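Local coordinates for KLLA0F12672p (Kluyveromyces lactis, PDB 4M3O), which probably removes phosphate from the C-terminal domain of RNA polymerase II as a zinc-binding RPAP2-family phosphatase, of which this chain is the N-terminal domain, at residues I8-V11 and V12-Y16; V27-I30 and S31-I35; F55-K58 and Q59-A62; H116-C119 and S120-Y123; S128-L132 and F133-G137. All blocks are in the same frame, centred on the assembly; numbering follows the deposited sequence.

Contact 1: I8-V11 and V12-Y16; sequences IKEV and VLKPY
Val-12 meets Ile-8 first through the backbone, its N-H reaching Ile-8 O at 2.8 Å. Their side chains then run alongside each other, pointing the same way, with Val-12 CB 4.1 Å from Ile-8 CG2. Branched aliphatic groups suit this buried flank, which faces helix 24-40: Val-12 packs on Ile-30 and Ile-8 on Leu-37. Leu-13 N bonds to the same oxygen, Ile-8 O, at 3.2 Å, so two successive N-H groups grip one carbonyl, each tilted out of its plane. An apolar leucine suits this place, since it rests on Tyr-51 and Phe-55. Lys-14 points toward the segment 8-11 and runs to Glu-10. Its CB lies 3.3 Å from Glu-10 O, and with CG opposite the backbone N (chi1 167°) the chain runs straight until it bends at chi4. Glu-10 bends at chi2 to meet it, and the weak salt bridge from Lys-14 NZ to Glu-10 OE1 spans 3.4 Å, a loose pairing between two exposed side chains. Pro-15, which has no N-H to offer the helix, covers one face of the Tyr-16 ring with CB. Tyr-16 N closes a tight turn to Leu-13 O at 2.8 Å, and the ring edge faces Val-12 O. This is a helix C-terminus that widens into a pi-type turn and then narrows into a 3-10 segment.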
loop_
_atom_site.group_PDB
_atom_site.type_symbol
_atom_site.label_atom_id
_atom_site.label_comp_id
_atom_site.label_asym_id
_atom_site.label_seq_id
_atom_site.Cartn_x
_atom_site.Cartn_y
_atom_site.Cartn_z
ATOM N N ILE A 8 2.356 6.825 9.845
ATOM C CA ILE A 8 2.577 5.362 9.869
ATOM C C ILE A 8 3.439 4.969 11.067
ATOM O O ILE A 8 3.102 4.042 11.800
ATOM C CB ILE A 8 3.186 4.877 8.555
ATOM C CG1 ILE A 8 2.125 5.032 7.438
ATOM C CG2 ILE A 8 3.641 3.402 8.649
ATOM C CD1 ILE A 8 2.737 5.116 6.073
ATOM N N LYS A 9 4.497 5.720 11.321
ATOM C CA LYS A 9 5.424 5.409 12.420
ATOM C C LYS A 9 4.690 5.518 13.725
ATOM O O LYS A 9 4.824 4.680 14.595
ATOM C CB LYS A 9 6.606 6.350 12.385
ATOM C CG LYS A 9 7.579 5.998 11.274
ATOM C CD LYS A 9 8.731 6.992 11.192
ATOM C CE LYS A 9 9.726 6.589 10.110
ATOM N NZ LYS A 9 10.973 7.395 10.229
ATOM N N GLU A 10 3.851 6.529 13.830
ATOM C CA GLU A 10 3.099 6.745 15.048
ATOM C C GLU A 10 1.957 5.756 15.283
ATOM O O GLU A 10 1.758 5.299 16.418
ATOM C CB GLU A 10 2.556 8.184 15.069
ATOM C CG GLU A 10 3.463 9.162 15.771
ATOM C CD GLU A 10 3.621 8.799 17.221
ATOM O OE1 GLU A 10 2.593 8.667 17.918
ATOM O OE2 GLU A 10 4.776 8.621 17.640
ATOM N N VAL A 11 1.180 5.450 14.249
ATOM C CA VAL A 11 -0.053 4.615 14.429
ATOM C C VAL A 11 0.158 3.141 14.078
ATOM O O VAL A 11 -0.732 2.317 14.325
ATOM C CB VAL A 11 -1.260 5.148 13.584
ATOM C CG1 VAL A 11 -2.485 4.225 13.635
ATOM C CG2 VAL A 11 -1.683 6.505 14.070
ATOM N N VAL A 12 1.283 2.792 13.457
ATOM C CA VAL A 12 1.534 1.408 13.101
ATOM C C VAL A 12 2.785 0.883 13.788
ATOM O O VAL A 12 2.778 -0.172 14.406
ATOM C CB VAL A 12 1.658 1.228 11.566
ATOM C CG1 VAL A 12 1.961 -0.227 11.227
ATOM C CG2 VAL A 12 0.378 1.662 10.857
ATOM N N LEU A 13 3.886 1.587 13.641
ATOM C CA LEU A 13 5.150 1.013 14.092
ATOM C C LEU A 13 5.572 1.327 15.540
ATOM O O LEU A 13 6.535 0.713 16.051
ATOM C CB LEU A 13 6.247 1.480 13.172
ATOM C CG LEU A 13 6.195 0.936 11.730
ATOM C CD1 LEU A 13 7.273 1.659 10.953
ATOM C CD2 LEU A 13 6.432 -0.577 11.627
ATOM N N LYS A 14 4.873 2.277 16.180
ATOM C CA LYS A 14 5.349 2.857 17.448
ATOM C C LYS A 14 5.716 1.756 18.483
ATOM O O LYS A 14 6.799 1.763 19.042
ATOM C CB LYS A 14 4.340 3.889 17.940
ATOM C CG LYS A 14 4.494 4.361 19.370
ATOM C CD LYS A 14 3.467 5.441 19.665
ATOM C CE LYS A 14 3.763 6.096 20.998
ATOM N NZ LYS A 14 3.397 7.540 20.972
ATOM N N PRO A 15 4.880 0.737 18.650
ATOM C CA PRO A 15 5.208 -0.251 19.686
ATOM C C PRO A 15 6.499 -0.987 19.501
ATOM O O PRO A 15 6.959 -1.632 20.447
ATOM C CB PRO A 15 4.103 -1.293 19.553
ATOM C CG PRO A 15 2.960 -0.553 18.965
ATOM C CD PRO A 15 3.585 0.459 18.016
ATOM N N TYR A 16 7.024 -1.001 18.267
ATOM C CA TYR A 16 8.047 -1.962 17.881
ATOM C C TYR A 16 9.378 -1.264 17.685
ATOM O O TYR A 16 10.357 -1.942 17.373
ATOM C CB TYR A 16 7.582 -2.727 16.608
ATOM C CG TYR A 16 6.224 -3.375 16.834
ATOM C CD1 TYR A 16 5.042 -2.872 16.238
ATOM C CD2 TYR A 16 6.095 -4.435 17.714
ATOM C CE1 TYR A 16 3.782 -3.482 16.484
ATOM C CE2 TYR A 16 4.855 -5.045 17.963
ATOM C CZ TYR A 16 3.701 -4.568 17.348
ATOM O OH TYR A 16 2.503 -5.186 17.675
#

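Contact 2: V27-I30 and S31-I35; sequences VETI and SINLI
Ser-31 folds its hydroxyl back onto Val-27: OG donates to Val-27 O at 3.1 Å, beside the backbone bond from Ser-31 N to the same oxygen at 3.2 Å. A chi1 of -42° places OG near its own N, so the carbonyl is held by two donors, the N-H approaching almost straight and the hydroxyl more tilted from the carbonyl plane. An alanine here would remove the hydroxyl and would probably leave Val-27 O with the amide alone, opening a small gap beside Leu-132, which packs on OG. Farther round the helix, Thr-29 and Asn-33 lie side by side, Thr-29 CG2 being 3.5 Å from Asn-33 OD1; the methyl can face that oxygen because Thr-29 OG1 is turned back to bond with Arg-25 O. Ile-32 lays CG1 along Glu-28 O at 3.5 Å. On the buried side, Leu-34 N meets Ile-30 O at 2.8 Å. Beyond this shell, Leu-13 also covers Ile-30, and Phe-55 packs on Leu-34, which explains the large aliphatic residues there. Carbonyls shared by an amide and a serine hydroxyl one turn later are a familiar feature of alpha-helices, here on helix 24-40, whose Ile-30 and Leu-34 face the core.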
loop_
_atom_site.group_PDB
_atom_site.type_symbol
_atom_site.label_atom_id
_atom_site.label_comp_id
_atom_site.label_asym_id
_atom_site.label_seq_id
_atom_site.Cartn_x
_atom_site.Cartn_y
_atom_site.Cartn_z
ATOM N N VAL A 27 4.508 -9.078 13.275
ATOM C CA VAL A 27 4.613 -8.777 11.833
ATOM C C VAL A 27 3.221 -8.737 11.187
ATOM O O VAL A 27 2.870 -7.807 10.450
ATOM C CB VAL A 27 5.474 -9.811 11.103
ATOM C CG1 VAL A 27 5.337 -9.635 9.604
ATOM C CG2 VAL A 27 6.949 -9.666 11.469
ATOM N N GLU A 28 2.408 -9.752 11.474
ATOM C CA GLU A 28 1.025 -9.743 10.964
ATOM C C GLU A 28 0.240 -8.523 11.476
ATOM O O GLU A 28 -0.638 -8.003 10.781
ATOM C CB GLU A 28 0.296 -11.034 11.374
ATOM C CG GLU A 28 0.876 -12.283 10.721
ATOM C CD GLU A 28 0.310 -13.609 11.317
ATOM O OE1 GLU A 28 -0.398 -13.582 12.366
ATOM O OE2 GLU A 28 0.593 -14.703 10.734
ATOM N N THR A 29 0.485 -8.132 12.724
ATOM C CA THR A 29 -0.276 -7.021 13.325
ATOM C C THR A 29 0.109 -5.718 12.561
ATOM O O THR A 29 -0.729 -4.851 12.323
ATOM C CB THR A 29 -0.002 -6.893 14.849
ATOM O OG1 THR A 29 -0.303 -8.131 15.509
ATOM C CG2 THR A 29 -0.815 -5.729 15.545
ATOM N N ILE A 30 1.375 -5.583 12.195
ATOM C CA ILE A 30 1.855 -4.409 11.412
ATOM C C ILE A 30 1.124 -4.311 10.054
ATOM O O ILE A 30 0.515 -3.276 9.724
ATOM C CB ILE A 30 3.414 -4.459 11.193
ATOM C CG1 ILE A 30 4.153 -4.232 12.539
ATOM C CG2 ILE A 30 3.888 -3.423 10.182
ATOM C CD1 ILE A 30 5.657 -4.547 12.507
ATOM N N SER A 31 1.124 -5.414 9.320
ATOM C CA SER A 31 0.466 -5.431 7.993
ATOM C C SER A 31 -0.986 -5.098 8.158
ATOM O O SER A 31 -1.460 -4.273 7.449
ATOM C CB SER A 31 0.538 -6.794 7.330
ATOM O OG SER A 31 1.811 -7.266 7.548
ATOM N N ILE A 32 -1.666 -5.675 9.156
ATOM C CA ILE A 32 -3.091 -5.394 9.319
ATOM C C ILE A 32 -3.346 -3.942 9.641
ATOM O O ILE A 32 -4.296 -3.340 9.133
ATOM C CB ILE A 32 -3.730 -6.264 10.406
ATOM C CG1 ILE A 32 -3.972 -7.668 9.851
ATOM C CG2 ILE A 32 -5.049 -5.678 10.933
ATOM C CD1 ILE A 32 -4.397 -8.643 10.936
ATOM N N ASN A 33 -2.528 -3.361 10.502
ATOM C CA ASN A 33 -2.765 -1.981 10.905
ATOM C C ASN A 33 -2.430 -1.052 9.730
ATOM O O ASN A 33 -3.106 -0.063 9.486
ATOM C CB ASN A 33 -1.967 -1.606 12.166
ATOM C CG ASN A 33 -2.524 -2.277 13.423
ATOM O OD1 ASN A 33 -1.781 -2.549 14.366
ATOM N ND2 ASN A 33 -3.820 -2.583 13.419
ATOM N N LEU A 34 -1.406 -1.411 8.977
ATOM C CA LEU A 34 -1.037 -0.592 7.807
ATOM C C LEU A 34 -2.151 -0.622 6.715
ATOM O O LEU A 34 -2.624 0.403 6.252
ATOM C CB LEU A 34 0.326 -1.047 7.262
ATOM C CG LEU A 34 0.780 -0.320 5.994
ATOM C CD1 LEU A 34 0.953 1.168 6.269
ATOM C CD2 LEU A 34 2.077 -0.879 5.463
ATOM N N ILE A 35 -2.595 -1.798 6.357
ATOM C CA ILE A 35 -3.693 -1.941 5.400
ATOM C C ILE A 35 -4.949 -1.204 5.840
ATOM O O ILE A 35 -5.540 -0.427 5.062
ATOM C CB ILE A 35 -3.934 -3.442 5.090
ATOM C CG1 ILE A 35 -2.808 -3.933 4.155
ATOM C CG2 ILE A 35 -5.280 -3.639 4.441
ATOM C CD1 ILE A 35 -2.377 -5.375 4.346
#

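Contact 3: F55-K58 and Q59-A62; sequences FLTK and QDYA
Thr-57 keeps an extended backbone (psi 171°) and Lys-58 turns helical, so that Tyr-61 N reaches Thr-57 O at 3.0 Å and Ala-62 N reaches Lys-58 O at 3.1 Å. The side chains of Thr-57 and Asp-60 complete this start by exchanging bonds with each other's main chain. Thr-57 OG1 sits between its own N and carbonyl carbon (chi1 62°), which aims it at Asp-60 N, 3.0 Å away. In return Asp-60 OD2 accepts from Thr-57 N at 3.2 Å along a nearly straight N-H line (169°), though it is met from above the carboxylate plane. A water lies 2.6 Å from Thr-57 OG1 and makes a weak bond to Asp-60 OD1. Threonine and aspartate suit these places because each has a short polar group that can turn back to the main chain. Leu-56, a buried residue, packs against the cap: its CD2 is 3.9 Å from Asp-60 CB, while CD1 meets the edge of the Tyr-61 ring at CD1, 4.2 Å away. The phenol beyond bonds to Ser-120 and its ring meets Tyr-123, so the first turn is joined to helix 114-125; Lys-58 NZ bonds to Phe-125 O, at the last residue of that helix, and to Leu-127 O just past it. The reciprocal pair is a capping box at the N-terminus of helix 58-70. It gives Asp-60 N, a first-turn amide with no helical carbonyl, an acceptor in Thr-57 OG1, and occupies the N-cap amide with Asp-60 OD2. The partial positive charge of the helix start would probably stabilise the aspartate in its ionised form.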
loop_
_atom_site.group_PDB
_atom_site.type_symbol
_atom_site.label_atom_id
_atom_site.label_comp_id
_atom_site.label_asym_id
_atom_site.label_seq_id
_atom_site.Cartn_x
_atom_site.Cartn_y
_atom_site.Cartn_z
ATOM N N PHE A 55 6.900 -2.490 3.520
ATOM C CA PHE A 55 5.977 -3.315 4.267
ATOM C C PHE A 55 5.011 -4.144 3.381
ATOM O O PHE A 55 4.091 -4.678 3.911
ATOM C CB PHE A 55 5.148 -2.439 5.194
ATOM C CG PHE A 55 5.983 -1.668 6.179
ATOM C CD1 PHE A 55 6.046 -0.278 6.133
ATOM C CD2 PHE A 55 6.813 -2.347 7.062
ATOM C CE1 PHE A 55 6.862 0.411 7.013
ATOM C CE2 PHE A 55 7.611 -1.677 7.964
ATOM C CZ PHE A 55 7.648 -0.303 7.937
ATOM N N LEU A 56 5.161 -4.147 2.061
ATOM C CA LEU A 56 4.185 -4.802 1.195
ATOM C C LEU A 56 4.825 -5.850 0.318
ATOM O O LEU A 56 5.882 -5.609 -0.274
ATOM C CB LEU A 56 3.472 -3.793 0.323
ATOM C CG LEU A 56 2.562 -2.805 1.068
ATOM C CD1 LEU A 56 2.117 -1.809 0.018
ATOM C CD2 LEU A 56 1.372 -3.416 1.707
ATOM N N THR A 57 4.189 -7.024 0.234
ATOM C CA THR A 57 4.509 -7.983 -0.818
ATOM C C THR A 57 3.590 -7.674 -1.968
ATOM O O THR A 57 2.650 -6.879 -1.833
ATOM C CB THR A 57 4.240 -9.427 -0.409
ATOM O OG1 THR A 57 2.827 -9.591 -0.133
ATOM C CG2 THR A 57 5.064 -9.778 0.797
ATOM N N LYS A 58 3.839 -8.302 -3.112
ATOM C CA LYS A 58 3.035 -8.081 -4.258
ATOM C C LYS A 58 1.564 -8.484 -3.985
ATOM O O LYS A 58 0.618 -7.804 -4.446
ATOM C CB LYS A 58 3.535 -8.920 -5.444
ATOM C CG LYS A 58 4.795 -8.473 -6.127
ATOM C CD LYS A 58 5.108 -9.424 -7.275
ATOM C CE LYS A 58 5.916 -8.849 -8.423
ATOM N NZ LYS A 58 7.126 -8.186 -7.968
ATOM N N GLN A 59 1.374 -9.596 -3.246
ATOM C CA GLN A 59 0.054 -10.057 -2.879
ATOM C C GLN A 59 -0.634 -9.149 -1.838
ATOM O O GLN A 59 -1.815 -8.966 -1.916
ATOM C CB GLN A 59 0.115 -11.469 -2.272
ATOM C CG GLN A 59 -1.304 -12.038 -2.025
ATOM C CD GLN A 59 -2.069 -12.104 -3.327
ATOM O OE1 GLN A 59 -1.565 -12.661 -4.292
ATOM N NE2 GLN A 59 -3.243 -11.480 -3.385
ATOM N N ASP A 60 0.085 -8.647 -0.854
ATOM C CA ASP A 60 -0.516 -7.694 0.097
ATOM C C ASP A 60 -0.980 -6.446 -0.607
ATOM O O ASP A 60 -1.963 -5.871 -0.223
ATOM C CB ASP A 60 0.486 -7.191 1.166
ATOM C CG ASP A 60 1.067 -8.278 2.034
ATOM O OD1 ASP A 60 0.398 -9.344 2.219
ATOM O OD2 ASP A 60 2.215 -8.027 2.521
ATOM N N TYR A 61 -0.234 -6.008 -1.628
ATOM C CA TYR A 61 -0.640 -4.868 -2.452
ATOM C C TYR A 61 -1.923 -5.157 -3.230
ATOM O O TYR A 61 -2.857 -4.365 -3.163
ATOM C CB TYR A 61 0.470 -4.370 -3.425
ATOM C CG TYR A 61 0.034 -3.138 -4.194
ATOM C CD1 TYR A 61 0.049 -1.846 -3.605
ATOM C CD2 TYR A 61 -0.429 -3.237 -5.479
ATOM C CE1 TYR A 61 -0.341 -0.718 -4.303
ATOM C CE2 TYR A 61 -0.853 -2.115 -6.173
ATOM C CZ TYR A 61 -0.817 -0.858 -5.574
ATOM O OH TYR A 61 -1.258 0.207 -6.305
ATOM N N ALA A 62 -1.979 -6.269 -3.923
ATOM C CA ALA A 62 -3.238 -6.704 -4.593
ATOM C C ALA A 62 -4.416 -6.759 -3.634
ATOM O O ALA A 62 -5.519 -6.338 -3.993
ATOM C CB ALA A 62 -3.087 -8.076 -5.267
HETATM O O HOH W 1 2.120 -11.929 0.838
#

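Contact 4: H116-C119 and S120-Y123. With ZN (zinc ion), chain C.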
loop_
_atom_site.group_PDB
_atom_site.type_symbol
_atom_site.label_atom_id
_atom_site.label_comp_id
_atom_site.label_asym_id
_atom_site.label_seq_id
_atom_site.Cartn_x
_atom_site.Cartn_y
_atom_site.Cartn_z
ATOM N N HIS A 116 -4.174 5.181 -13.848
ATOM C CA HIS A 116 -4.019 4.654 -12.461
ATOM C C HIS A 116 -3.895 3.154 -12.429
ATOM O O HIS A 116 -3.122 2.633 -11.625
ATOM C CB HIS A 116 -5.052 5.243 -11.493
ATOM C CG HIS A 116 -4.642 6.579 -10.954
ATOM N ND1 HIS A 116 -5.344 7.263 -9.997
ATOM C CD2 HIS A 116 -3.525 7.318 -11.188
ATOM C CE1 HIS A 116 -4.714 8.389 -9.697
ATOM N NE2 HIS A 116 -3.600 8.441 -10.405
ATOM N N PHE A 117 -4.603 2.451 -13.326
ATOM C CA PHE A 117 -4.247 1.051 -13.621
ATOM C C PHE A 117 -2.713 0.856 -13.890
ATOM O O PHE A 117 -2.092 0.035 -13.267
ATOM C CB PHE A 117 -5.086 0.509 -14.801
ATOM C CG PHE A 117 -4.716 -0.873 -15.225
ATOM C CD1 PHE A 117 -4.574 -1.888 -14.321
ATOM C CD2 PHE A 117 -4.518 -1.150 -16.569
ATOM C CE1 PHE A 117 -4.238 -3.174 -14.737
ATOM C CE2 PHE A 117 -4.173 -2.406 -16.981
ATOM C CZ PHE A 117 -4.057 -3.433 -16.094
ATOM N N ARG A 118 -2.138 1.633 -14.800
ATOM C CA ARG A 118 -0.712 1.481 -15.161
ATOM C C ARG A 118 0.223 1.890 -14.011
ATOM O O ARG A 118 1.236 1.256 -13.760
ATOM C CB ARG A 118 -0.410 2.287 -16.463
ATOM C CG ARG A 118 -1.131 1.802 -17.712
ATOM C CD ARG A 118 -0.785 0.330 -17.999
ATOM N NE ARG A 118 -0.966 -0.048 -19.402
ATOM C CZ ARG A 118 -1.036 -1.313 -19.848
ATOM N NH1 ARG A 118 -1.016 -2.362 -19.032
ATOM N NH2 ARG A 118 -1.111 -1.550 -21.142
ATOM N N CYS A 119 -0.099 2.976 -13.317
ATOM C CA CYS A 119 0.723 3.421 -12.199
ATOM C C CYS A 119 0.770 2.351 -11.110
ATOM O O CYS A 119 1.806 2.112 -10.471
ATOM C CB CYS A 119 0.187 4.736 -11.620
ATOM S SG CYS A 119 0.281 6.173 -12.688
ATOM N N SER A 120 -0.388 1.717 -10.915
ATOM C CA SER A 120 -0.566 0.649 -9.966
ATOM C C SER A 120 0.217 -0.615 -10.293
ATOM O O SER A 120 0.940 -1.160 -9.425
ATOM C CB SER A 120 -2.084 0.318 -9.767
ATOM O OG SER A 120 -2.171 -0.622 -8.686
ATOM N N GLN A 121 0.118 -1.072 -11.520
ATOM C CA GLN A 121 0.968 -2.146 -12.040
ATOM C C GLN A 121 2.504 -1.841 -11.945
ATOM O O GLN A 121 3.306 -2.674 -11.507
ATOM C CB GLN A 121 0.719 -2.253 -13.557
ATOM C CG GLN A 121 -0.613 -2.859 -13.905
ATOM C CD GLN A 121 -0.682 -3.134 -15.407
ATOM O OE1 GLN A 121 -0.471 -2.244 -16.229
ATOM N NE2 GLN A 121 -0.884 -4.379 -15.755
ATOM N N PHE A 122 2.859 -0.618 -12.329
ATOM C CA PHE A 122 4.236 -0.154 -12.299
ATOM C C PHE A 122 4.785 -0.281 -10.884
ATOM O O PHE A 122 5.897 -0.815 -10.665
ATOM C CB PHE A 122 4.291 1.288 -12.799
ATOM C CG PHE A 122 5.685 1.850 -12.985
ATOM C CD1 PHE A 122 6.325 2.527 -11.958
ATOM C CD2 PHE A 122 6.364 1.758 -14.223
ATOM C CE1 PHE A 122 7.595 3.102 -12.151
ATOM C CE2 PHE A 122 7.662 2.294 -14.394
ATOM C CZ PHE A 122 8.253 2.979 -13.348
ATOM N N TYR A 123 3.992 0.173 -9.917
ATOM C CA TYR A 123 4.402 0.072 -8.511
ATOM C C TYR A 123 4.478 -1.391 -8.064
ATOM O O TYR A 123 5.429 -1.774 -7.427
ATOM C CB TYR A 123 3.439 0.850 -7.639
ATOM C CG TYR A 123 3.743 0.946 -6.183
ATOM C CD1 TYR A 123 4.741 1.797 -5.713
ATOM C CD2 TYR A 123 3.007 0.212 -5.253
ATOM C CE1 TYR A 123 5.000 1.881 -4.357
ATOM C CE2 TYR A 123 3.239 0.312 -3.878
ATOM C CZ TYR A 123 4.256 1.154 -3.439
ATOM O OH TYR A 123 4.469 1.280 -2.082
HETATM ZN ZN ZN C . -7.365 6.706 -9.227
#
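Phe-117, with CG anti to the backbone N (chi1 176°), Gln-121, with an extended chain beyond CG, and Arg-118, bent at chi2, bring three flat groups together on one side of the helix. The Gln-121 amide lies over a face of the Phe-117 ring, the two planes 24° apart. Gln-121 CD sits toward the rim, and Gln-121 NE2 is 3.3 Å from Phe-117 CZ. Nearer the backbone, Gln-121 CG makes an off-centre CH-pi contact, 4.2 Å from the ring centroid of Phe-117. The amide's oxygen is engaged separately: Arg-118 NH1 donates to Gln-121 OE1 at 2.9 Å, on a lone pair, with guanidinium and amide only 10° from coplanar. Glutamine suits the place because one group offers a flat surface and an acceptor. An alanine here would take both away and would probably leave NH1 of Arg-118 without its carbonyl, the guanidinium freer to turn, and the ring face of Phe-117 less covered. One turn before Ser-120, which bonds to Tyr-61 and Tyr-111, His-116 binds the zinc ion through ND1 at 2.2 Å. Cys-74, Cys-79 and Cys-112 supply the other ligands, and Glu-154 bonds to His-116 NE2. The imidazole is thus held at both nitrogens, which fixes its rotation in the three-cysteine, one-histidine zinc site of this zinc-finger family; Glu-154 would probably also polarise the ring.

Contact 5: S128-L132 and F133-G137; sequences SDEAL and FARVG
Arg-135 sets out across the turn from Leu-132, its CB 3.4 Å from Leu-132 O. CG then passes 3.5 Å from Ala-131 O, and CD comes within 4.0 Å of Leu-132 CA, so the aliphatic part, extended from CG to NE, is laid against the backbone. At the head, two nitrogens grip one atom side-on: NE of Arg-135 reaches Glu-130 O at 3.1 Å from above the carbonyl plane, and NH2 of Arg-135 reaches the same oxygen, Glu-130 O, at 2.9 Å within that plane. Arg-135 NH1 bonds at 3.0 Å to a water that also accepts from Ser-128 N. Arginine suits the place because its long chain ends in several N-H groups: NH1 also bonds to Arg-54 O, and NH2 to Leu-56 O, so this buried cation is met by several main-chain carbonyls. Around it, Ser-128 OG accepts from Glu-130 N at 3.0 Å in an ST turn, and Arg-135 N returns to Leu-132 O at 3.0 Å. The irregular segment follows helix 114-125 and is bracketed by two helices: Leu-132 packs on Val-27 of helix 24-40 and on Asp-60 of helix 58-70, while Phe-133 lies on Ile-24 and Val-27.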
loop_
_atom_site.group_PDB
_atom_site.type_symbol
_atom_site.label_atom_id
_atom_site.label_comp_id
_atom_site.label_asym_id
_atom_site.label_seq_id
_atom_site.Cartn_x
_atom_site.Cartn_y
_atom_site.Cartn_z
ATOM N N SER A 128 8.584 -6.715 -3.662
ATOM C CA SER A 128 9.276 -7.975 -3.439
ATOM C C SER A 128 8.260 -8.988 -3.020
ATOM O O SER A 128 7.245 -8.633 -2.375
ATOM C CB SER A 128 10.290 -7.748 -2.291
ATOM O OG SER A 128 10.859 -8.939 -1.829
ATOM N N ASP A 129 8.498 -10.255 -3.364
ATOM C CA ASP A 129 7.718 -11.362 -2.778
ATOM C C ASP A 129 8.314 -11.965 -1.512
ATOM O O ASP A 129 7.719 -12.877 -0.939
ATOM C CB ASP A 129 7.498 -12.482 -3.787
ATOM C CG ASP A 129 6.413 -12.149 -4.760
ATOM O OD1 ASP A 129 6.441 -12.690 -5.890
ATOM O OD2 ASP A 129 5.560 -11.297 -4.383
ATOM N N GLU A 130 9.474 -11.484 -1.085
ATOM C CA GLU A 130 10.034 -11.813 0.251
ATOM C C GLU A 130 9.038 -11.504 1.381
ATOM O O GLU A 130 8.468 -10.399 1.484
ATOM C CB GLU A 130 11.347 -11.081 0.501
ATOM C CG GLU A 130 12.012 -11.416 1.833
ATOM C CD GLU A 130 13.467 -10.975 1.910
ATOM O OE1 GLU A 130 13.986 -10.378 0.934
ATOM O OE2 GLU A 130 14.103 -11.226 2.958
ATOM N N ALA A 131 8.842 -12.508 2.226
ATOM C CA ALA A 131 7.873 -12.431 3.265
ATOM C C ALA A 131 8.348 -11.323 4.160
ATOM O O ALA A 131 9.570 -11.128 4.336
ATOM C CB ALA A 131 7.801 -13.759 4.013
ATOM N N LEU A 132 7.389 -10.578 4.688
ATOM C CA LEU A 132 7.675 -9.505 5.630
ATOM C C LEU A 132 8.511 -9.964 6.780
ATOM O O LEU A 132 9.424 -9.246 7.241
ATOM C CB LEU A 132 6.398 -8.940 6.208
ATOM C CG LEU A 132 6.002 -7.599 5.689
ATOM C CD1 LEU A 132 5.354 -7.860 4.329
ATOM C CD2 LEU A 132 5.077 -6.879 6.682
ATOM N N PHE A 133 8.190 -11.154 7.263
ATOM C CA PHE A 133 8.850 -11.730 8.426
ATOM C C PHE A 133 10.339 -11.926 8.077
ATOM O O PHE A 133 11.158 -11.802 8.969
ATOM C CB PHE A 133 8.148 -13.043 8.855
ATOM C CG PHE A 133 8.812 -13.739 10.006
ATOM C CD1 PHE A 133 8.742 -13.203 11.288
ATOM C CD2 PHE A 133 9.497 -14.940 9.810
ATOM C CE1 PHE A 133 9.379 -13.815 12.367
ATOM C CE2 PHE A 133 10.124 -15.574 10.887
ATOM C CZ PHE A 133 10.055 -15.018 12.167
ATOM N N ALA A 134 10.685 -12.139 6.791
ATOM C CA ALA A 134 12.103 -12.344 6.364
ATOM C C ALA A 134 12.843 -11.048 6.041
ATOM O O ALA A 134 14.024 -11.059 5.650
ATOM C CB ALA A 134 12.191 -13.308 5.182
ATOM N N ARG A 135 12.199 -9.909 6.270
ATOM C CA ARG A 135 12.824 -8.627 5.959
ATOM C C ARG A 135 13.507 -8.083 7.236
ATOM O O ARG A 135 12.890 -7.377 8.043
ATOM C CB ARG A 135 11.786 -7.650 5.387
ATOM C CG ARG A 135 11.279 -8.047 4.012
ATOM C CD ARG A 135 10.173 -7.110 3.539
ATOM N NE ARG A 135 9.471 -7.659 2.389
ATOM C CZ ARG A 135 8.782 -6.970 1.475
ATOM N NH1 ARG A 135 8.585 -5.657 1.530
ATOM N NH2 ARG A 135 8.174 -7.641 0.528
ATOM N N VAL A 136 14.774 -8.429 7.417
ATOM C CA VAL A 136 15.423 -8.192 8.724
ATOM C C VAL A 136 15.447 -6.704 9.057
ATOM O O VAL A 136 15.918 -5.869 8.279
ATOM C CB VAL A 136 16.855 -8.779 8.841
ATOM C CG1 VAL A 136 16.933 -10.177 8.187
ATOM C CG2 VAL A 136 17.896 -7.821 8.267
ATOM N N GLY A 137 14.906 -6.375 10.214
ATOM C CA GLY A 137 14.882 -4.995 10.687
ATOM C C GLY A 137 14.008 -4.049 9.891
ATOM O O GLY A 137 14.184 -2.883 10.043
HETATM O O HOH W 2 8.339 -5.011 -1.361
HETATM O O HOH W 3 10.419 -8.373 9.612
#

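In the fold
From the N terminus the five contacts follow one another in series; each is a local turn of the chain, so none closes a long loop and none nests in or crosses another. Contact 1 ends helix 5-13 and touches contact 2, on helix 24-40. Phe-55 of contact 3 receives Leu-13 of contact 1 and Leu-34 of contact 2, tying both helices to the start of helix 58-70. Contact 3 then joins contact 4, on the zinc-binding helix 114-125, through Tyr-61. Contact 5 follows that helix and turns back to touch contacts 2 and 3. Contacts 1 and 4 lie on opposite sides of the chain's centre, their centres about 27 Å apart.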